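PDB 4CW4: beta-ketoacyl-[acyl-carrier-protein] synthase FabY from Pseudomonas aeruginosa, which catalyses the condensation of acetyl-CoA with malonyl-ACP to form beta-acetoacetyl-ACP, the primer of fatty acid synthesis. Local coordinates for residues D298-G303 with V370-D375; I488-T493 with C533-K538. All coordinates share one frame; numbering follows the deposited sequence.

Contact 1. Residues D298-G303 with V370-D375; sequences DVITSG and VVLMDD
Ile300 bridges from the last turn of helix 288-301 to Leu372 and Asp374 on strand 366-374. This is a helix-on-sheet contact in the thiolase-like fold of the ketosynthase. The tight part is the Ile300 side chain, which meets the strand with two branches. CD1 of Ile300 lies 3.7 Å from CB of Leu372, where the two side chains cross at about a right angle. CG2 of Ile300 sits 3.9 Å from CB of Asp374. CG1 lies beside the backbone N (chi1 -72°), which puts CG2 anti to that N and lets the longer branch run toward Leu372. Pro10 and Val308, from the two strands that flank 366-374, also touch Ile300, so it packs on three strands.

Asp374 meets the isoleucine with CB and CA. Its carboxylate serves other partners: OD2 forms a salt bridge with Arg306, and OD1 caps the N of Leu377 at the start of helix 375-381.

The loose side is the helix end, where Asp298 and Ser302 are partly exposed. Asp298 OD2 bonds to Gln304 of the second subunit. Gly303 closes the helix with a Schellman motif, its positive phi of 88° suiting glycine and its N bonded to O of Ile300. In the same turn, O of Asp298 takes two bonds from opposite faces of its carbonyl plane, from Ser302 N at 3.0 Å and from Ser302 OG at 2.9 Å.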
ATOM      1  N   ASP A 298      15.715  -4.530  -7.653  1.00 12.38           N
ATOM      2  CA  ASP A 298      15.350  -5.108  -8.934  1.00 14.66           C
ATOM      3  C   ASP A 298      15.400  -4.091 -10.062  1.00 12.23           C
ATOM      4  O   ASP A 298      15.829  -4.434 -11.163  1.00 11.74           O
ATOM      5  CB  ASP A 298      14.001  -5.786  -8.858  1.00 18.30           C
ATOM      6  CG  ASP A 298      14.061  -7.095  -8.097  1.00 21.79           C
ATOM      7  OD1 ASP A 298      15.179  -7.541  -7.713  1.00 24.39           O
ATOM      8  OD2 ASP A 298      12.995  -7.688  -7.908  1.00 22.98           O
ATOM      9  N   VAL A 299      14.979  -2.854  -9.815  1.00 11.83           N
ATOM     10  CA  VAL A 299      15.018  -1.858 -10.865  1.00 11.80           C
ATOM     11  C   VAL A 299      16.449  -1.462 -11.200  1.00 10.98           C
ATOM     12  O   VAL A 299      16.717  -1.084 -12.351  1.00 12.36           O
ATOM     13  CB  VAL A 299      14.152  -0.610 -10.581  1.00 13.01           C
ATOM     14  CG1 VAL A 299      12.695  -1.009 -10.446  1.00 12.91           C
ATOM     15  CG2 VAL A 299      14.574   0.107  -9.345  1.00 14.40           C
ATOM     16  N   ILE A 300      17.378  -1.586 -10.243  1.00 10.26           N
ATOM     17  CA  ILE A 300      18.768  -1.279 -10.551  1.00 10.01           C
ATOM     18  C   ILE A 300      19.384  -2.419 -11.328  1.00 11.65           C
ATOM     19  O   ILE A 300      20.015  -2.196 -12.351  1.00 12.38           O
ATOM     20  CB  ILE A 300      19.585  -0.960  -9.275  1.00 11.11           C
ATOM     21  CG1 ILE A 300      19.156   0.413  -8.738  1.00 12.99           C
ATOM     22  CG2 ILE A 300      21.073  -0.958  -9.558  1.00 10.84           C
ATOM     23  CD1 ILE A 300      19.687   0.742  -7.379  1.00 13.34           C
ATOM     24  N   THR A 301      19.177  -3.650 -10.882  1.00 11.98           N
ATOM     25  CA  THR A 301      19.826  -4.777 -11.549  1.00 13.51           C
ATOM     26  C   THR A 301      19.247  -5.005 -12.964  1.00 14.95           C
ATOM     27  O   THR A 301      19.953  -5.461 -13.865  1.00 16.44           O
ATOM     28  CB  THR A 301      19.776  -6.070 -10.683  1.00 15.45           C
ATOM     29  OG1 THR A 301      18.420  -6.464 -10.442  1.00 16.04           O
ATOM     30  CG2 THR A 301      20.460  -5.850  -9.351  1.00 16.11           C
ATOM     31  N   SER A 302      17.984  -4.645 -13.173  1.00 14.97           N
ATOM     32  CA  SER A 302      17.363  -4.809 -14.486  1.00 16.26           C
ATOM     33  C   SER A 302      17.638  -3.629 -15.421  1.00 18.03           C
ATOM     34  O   SER A 302      17.322  -3.695 -16.610  1.00 19.84           O
ATOM     35  CB  SER A 302      15.853  -4.985 -14.352  1.00 16.90           C
ATOM     36  OG  SER A 302      15.271  -3.772 -13.933  1.00 17.69           O
ATOM     37  N   GLY A 303      18.204  -2.550 -14.900  1.00 17.90           N
ATOM     38  CA  GLY A 303      18.536  -1.410 -15.732  1.00 18.03           C
ATOM     39  C   GLY A 303      17.469  -0.381 -15.939  1.00 16.85           C
ATOM     40  O   GLY A 303      17.633   0.536 -16.754  1.00 19.00           O
ATOM     41  N   VAL A 370      17.092   5.497   2.268  1.00  9.58           N
ATOM     42  CA  VAL A 370      18.421   5.280   1.716  1.00 10.59           C
ATOM     43  C   VAL A 370      18.397   5.716   0.261  1.00 10.37           C
ATOM     44  O   VAL A 370      17.356   5.636  -0.417  1.00 10.77           O
ATOM     45  CB  VAL A 370      18.903   3.805   1.809  1.00 12.49           C
ATOM     46  CG1 VAL A 370      19.083   3.392   3.285  1.00 14.20           C
ATOM     47  CG2 VAL A 370      17.977   2.856   1.059  1.00 13.51           C
ATOM     48  N   VAL A 371      19.542   6.187  -0.209  1.00  9.67           N
ATOM     49  CA  VAL A 371      19.710   6.564  -1.608  1.00 10.27           C
ATOM     50  C   VAL A 371      20.608   5.521  -2.235  1.00 10.43           C
ATOM     51  O   VAL A 371      21.726   5.333  -1.785  1.00 10.67           O
ATOM     52  CB  VAL A 371      20.337   7.953  -1.761  1.00 11.47           C
ATOM     53  CG1 VAL A 371      20.377   8.362  -3.225  1.00 11.96           C
ATOM     54  CG2 VAL A 371      19.592   8.978  -0.937  1.00 11.62           C
ATOM     55  N   LEU A 372      20.103   4.827  -3.248  1.00  9.48           N
ATOM     56  CA  LEU A 372      20.859   3.820  -3.973  1.00 10.30           C
ATOM     57  C   LEU A 372      21.244   4.347  -5.342  1.00 10.87           C
ATOM     58  O   LEU A 372      20.475   5.073  -5.987  1.00 11.50           O
ATOM     59  CB  LEU A 372      20.025   2.549  -4.186  1.00 10.09           C
ATOM     60  CG  LEU A 372      19.364   1.947  -2.949  1.00 10.92           C
ATOM     61  CD1 LEU A 372      18.560   0.708  -3.323  1.00 11.20           C
ATOM     62  CD2 LEU A 372      20.432   1.618  -1.889  1.00 11.08           C
ATOM     63  N   MET A 373      22.426   3.946  -5.798  1.00  9.95           N
ATOM     64  CA  MET A 373      22.803   4.138  -7.189  1.00 10.26           C
ATOM     65  C   MET A 373      23.390   2.859  -7.720  1.00 10.68           C
ATOM     66  O   MET A 373      23.925   2.076  -6.960  1.00 12.06           O
ATOM     67  CB  MET A 373      23.864   5.226  -7.333  1.00 11.11           C
ATOM     68  CG  MET A 373      23.396   6.616  -7.054  1.00 12.65           C
ATOM     69  SD  MET A 373      24.726   7.812  -7.284  1.00 13.12           S
ATOM     70  CE  MET A 373      23.778   9.315  -6.970  1.00 14.30           C
ATOM     71  N   ASP A 374      23.318   2.658  -9.027  1.00 10.31           N
ATOM     72  CA  ASP A 374      24.136   1.614  -9.621  1.00 12.02           C
ATOM     73  C   ASP A 374      25.621   1.955  -9.477  1.00 11.19           C
ATOM     74  O   ASP A 374      26.013   3.116  -9.357  1.00 11.80           O
ATOM     75  CB  ASP A 374      23.771   1.359 -11.082  1.00 11.77           C
ATOM     76  CG  ASP A 374      24.147   2.495 -12.000  1.00 13.13           C
ATOM     77  OD1 ASP A 374      25.301   2.518 -12.520  1.00 13.41           O
ATOM     78  OD2 ASP A 374      23.278   3.358 -12.222  1.00 14.58           O
ATOM     79  N   ASP A 375      26.445   0.924  -9.495  1.00 11.15           N
ATOM     80  CA  ASP A 375      27.866   1.082  -9.263  1.00 13.03           C
ATOM     81  C   ASP A 375      28.566   1.968 -10.281  1.00 12.67           C
ATOM     82  O   ASP A 375      29.497   2.686  -9.940  1.00 12.93           O
ATOM     83  CB  ASP A 375      28.568  -0.282  -9.194  1.00 13.46           C
ATOM     84  CG  ASP A 375      28.427  -1.103 -10.463  1.00 14.19           C
ATOM     85  OD1 ASP A 375      27.294  -1.454 -10.828  1.00 13.46           O
ATOM     86  OD2 ASP A 375      29.459  -1.489 -11.056  1.00 15.97           O
TER

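Contact 2. Residues I488-T493 with C533-K538; sequences ISALGT and CFINSK
Ala490 of helix 482-496 sets its methyl over the neighbouring SG of Cys533 and CD1 of Ile535 on strand 532-539. The helix lies against a central strand of the C-terminal half of the ketosynthase fold. Strand 532-539 runs parallel to strand 434-437 and antiparallel to strand 543-550.

Cys533 can be followed outward. Its CB points toward the helix and lies 4.1 Å from CB of Ala490. The next atom, SG, comes closer, at 3.8 Å from the same methyl. SG stands anti to the backbone N (chi1 -175°), which carries the sulfur alongside the methyl. Phe435 on the neighbouring strand also touches this side chain.

Ile535, two residues on, reaches the same methyl with its tip. CD1 of Ile535 is 4.1 Å from CB of Ala490. The backbone of the strand is bonded on both sides, to His437 and Phe435 through Phe534 and to Val549 and Gly547 through Cys533 and Ile535.

The side chain of Ile535 is about 8 Å from that of His439, a predicted active-site residue, so the contact lies near the probable catalytic centre. One turn before Ala490, Gln486 packs on Ile535, and its NE2 bonds to the backbone O of Asn536, a directed polar link between helix and strand. At the Ala490 methyl itself, a thiol and an aliphatic tip are the buried partners, which implies van der Waals packing there.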
ATOM      1  N   ILE A 488      19.613   0.982   8.709  0.68 10.38           N
ATOM      2  CA  ILE A 488      20.439   2.141   8.976  0.68 10.53           C
ATOM      3  C   ILE A 488      21.342   1.892  10.180  0.68 10.50           C
ATOM      4  O   ILE A 488      22.514   2.281  10.166  0.68 10.46           O
ATOM      5  CB  ILE A 488      19.577   3.399   9.079  0.68 12.35           C
ATOM      6  CG1 ILE A 488      19.185   3.834   7.660  0.68 13.57           C
ATOM      7  CG2 ILE A 488      20.317   4.515   9.804  0.68 14.36           C
ATOM      8  CD1 ILE A 488      18.234   4.957   7.616  0.68 13.55           C
ATOM      9  N   SER A 489      20.826   1.219  11.200  1.00 10.13           N
ATOM     10  CA  SER A 489      21.680   0.833  12.316  1.00  9.98           C
ATOM     11  C   SER A 489      22.832  -0.058  11.847  1.00  9.78           C
ATOM     12  O   SER A 489      23.979   0.124  12.273  1.00  9.72           O
ATOM     13  CB  SER A 489      20.888   0.129  13.401  1.00  9.54           C
ATOM     14  OG  SER A 489      21.778  -0.290  14.412  1.00 10.34           O
ATOM     15  N   ALA A 490      22.532  -0.990  10.942  1.00  9.40           N
ATOM     16  CA  ALA A 490      23.562  -1.879  10.416  1.00 10.06           C
ATOM     17  C   ALA A 490      24.722  -1.085   9.822  1.00  9.68           C
ATOM     18  O   ALA A 490      25.893  -1.459   9.958  1.00 10.61           O
ATOM     19  CB  ALA A 490      22.988  -2.821   9.371  1.00 10.12           C
ATOM     20  N   LEU A 491      24.405   0.017   9.158  1.00  9.88           N
ATOM     21  CA  LEU A 491      25.433   0.804   8.503  1.00  9.76           C
ATOM     22  C   LEU A 491      26.373   1.406   9.529  1.00 10.06           C
ATOM     23  O   LEU A 491      27.550   1.608   9.263  1.00 10.46           O
ATOM     24  CB  LEU A 491      24.803   1.911   7.666  1.00 10.05           C
ATOM     25  CG  LEU A 491      23.816   1.451   6.580  1.00 10.99           C
ATOM     26  CD1 LEU A 491      23.393   2.636   5.727  1.00 11.69           C
ATOM     27  CD2 LEU A 491      24.430   0.325   5.723  1.00 10.91           C
ATOM     28  N   GLY A 492      25.826   1.701  10.699  1.00 10.04           N
ATOM     29  CA  GLY A 492      26.610   2.210  11.801  1.00 10.30           C
ATOM     30  C   GLY A 492      27.585   1.177  12.332  1.00 10.62           C
ATOM     31  O   GLY A 492      28.723   1.502  12.689  1.00 11.07           O
ATOM     32  N   THR A 493      27.146  -0.077  12.422  1.00 10.41           N
ATOM     33  CA  THR A 493      28.074  -1.156  12.796  1.00 11.42           C
ATOM     34  C   THR A 493      29.245  -1.242  11.812  1.00 11.58           C
ATOM     35  O   THR A 493      30.390  -1.411  12.225  1.00 12.79           O
ATOM     36  CB  THR A 493      27.340  -2.496  12.940  1.00 11.99           C
ATOM     37  OG1 THR A 493      26.469  -2.410  14.068  1.00 11.23           O
ATOM     38  CG2 THR A 493      28.313  -3.688  13.116  1.00 13.20           C
ATOM     39  N   CYS A 533      25.529  -8.001   6.803  1.00 10.11           N
ATOM     40  CA  CYS A 533      24.396  -8.019   7.717  1.00 11.46           C
ATOM     41  C   CYS A 533      23.168  -8.607   7.040  1.00 11.56           C
ATOM     42  O   CYS A 533      22.840  -8.252   5.894  1.00 12.56           O
ATOM     43  CB  CYS A 533      24.042  -6.615   8.199  1.00 12.01           C
ATOM     44  SG  CYS A 533      22.723  -6.610   9.443  1.00 13.19           S
ATOM     45  N   PHE A 534      22.492  -9.494   7.763  1.00 10.72           N
ATOM     46  CA  PHE A 534      21.192 -10.007   7.365  1.00 10.42           C
ATOM     47  C   PHE A 534      20.122  -9.261   8.154  1.00  9.71           C
ATOM     48  O   PHE A 534      20.060  -9.353   9.392  1.00 11.02           O
ATOM     49  CB  PHE A 534      21.131 -11.495   7.651  1.00 11.24           C
ATOM     50  CG  PHE A 534      22.194 -12.270   6.925  1.00 10.78           C
ATOM     51  CD1 PHE A 534      22.077 -12.508   5.578  1.00 11.86           C
ATOM     52  CD2 PHE A 534      23.318 -12.724   7.583  1.00 10.98           C
ATOM     53  CE1 PHE A 534      23.038 -13.199   4.897  1.00 11.42           C
ATOM     54  CE2 PHE A 534      24.292 -13.409   6.903  1.00 11.61           C
ATOM     55  CZ  PHE A 534      24.155 -13.650   5.557  1.00 11.47           C
ATOM     56  N   ILE A 535      19.298  -8.505   7.431  1.00  9.57           N
ATOM     57  CA  ILE A 535      18.178  -7.775   8.020  1.00  9.99           C
ATOM     58  C   ILE A 535      16.949  -8.685   7.982  1.00  9.96           C
ATOM     59  O   ILE A 535      16.549  -9.125   6.897  1.00 11.82           O
ATOM     60  CB  ILE A 535      17.854  -6.501   7.215  1.00 11.46           C
ATOM     61  CG1 ILE A 535      19.092  -5.622   6.978  1.00 13.88           C
ATOM     62  CG2 ILE A 535      16.760  -5.709   7.909  1.00 11.87           C
ATOM     63  CD1 ILE A 535      19.774  -5.121   8.184  1.00 16.31           C
ATOM     64  N   ASN A 536      16.369  -8.983   9.142  1.00  8.98           N
ATOM     65  CA  ASN A 536      15.238  -9.885   9.206  1.00  9.27           C
ATOM     66  C   ASN A 536      13.960  -9.196   9.669  1.00 10.11           C
ATOM     67  O   ASN A 536      13.973  -8.401  10.618  1.00 10.15           O
ATOM     68  CB  ASN A 536      15.535 -11.071  10.123  1.00 11.10           C
ATOM     69  CG  ASN A 536      14.601 -12.238   9.846  1.00 11.67           C
ATOM     70  OD1 ASN A 536      14.292 -12.533   8.680  1.00 12.24           O
ATOM     71  ND2 ASN A 536      14.088 -12.861  10.900  1.00 13.04           N
ATOM     72  N   SER A 537      12.861  -9.487   8.991  0.66  7.81           N
ATOM     73  CA  SER A 537      11.606  -8.790   9.272  0.66  8.38           C
ATOM     74  C   SER A 537      10.385  -9.627   8.943  0.66  9.50           C
ATOM     75  O   SER A 537      10.391 -10.533   8.099  0.66  7.52           O
ATOM     76  CB  SER A 537      11.544  -7.476   8.499  0.66  9.35           C
ATOM     77  OG  SER A 537      10.503  -6.629   8.938  0.66 12.81           O
ATOM     78  N   LYS A 538       9.284  -9.299   9.609  0.66 12.80           N
ATOM     79  CA  LYS A 538       8.064 -10.049   9.409  0.66 11.77           C
ATOM     80  C   LYS A 538       6.954  -9.196   9.908  0.66 20.49           C
ATOM     81  O   LYS A 538       7.149  -8.170  10.583  0.66 13.78           O
ATOM     82  CB  LYS A 538       8.055 -11.355  10.211  0.66 21.54           C
ATOM     83  CG  LYS A 538       9.421 -11.896  10.601  0.66 26.92           C
ATOM     84  CD  LYS A 538       9.374 -12.691  11.863  0.66 11.27           C
ATOM     85  CE  LYS A 538       8.620 -13.964  11.715  0.66 10.75           C
ATOM     86  NZ  LYS A 538       9.342 -15.082  12.383  0.66 13.42           N
TER

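Overall arrangement
Contact 1 comes first along the chain, and contact 2 opens only after it has closed. Their centres are about 19 Å apart. The nearest atoms come to about 4 Å, but the two do not touch. In each, a helix packs on a strand: helix 288-301 on strand 366-374, and helix 482-496 on strand 532-539. The strands are linked through pairings with 10-19, 387-394 and 543-550. The thiolase-like fold is built of two similar halves, with contact 1 in the N-terminal half and contact 2 in the C-terminal half. Contact 1 borders the second subunit, whereas contact 2 lies within one subunit, nearer the predicted catalytic histidines.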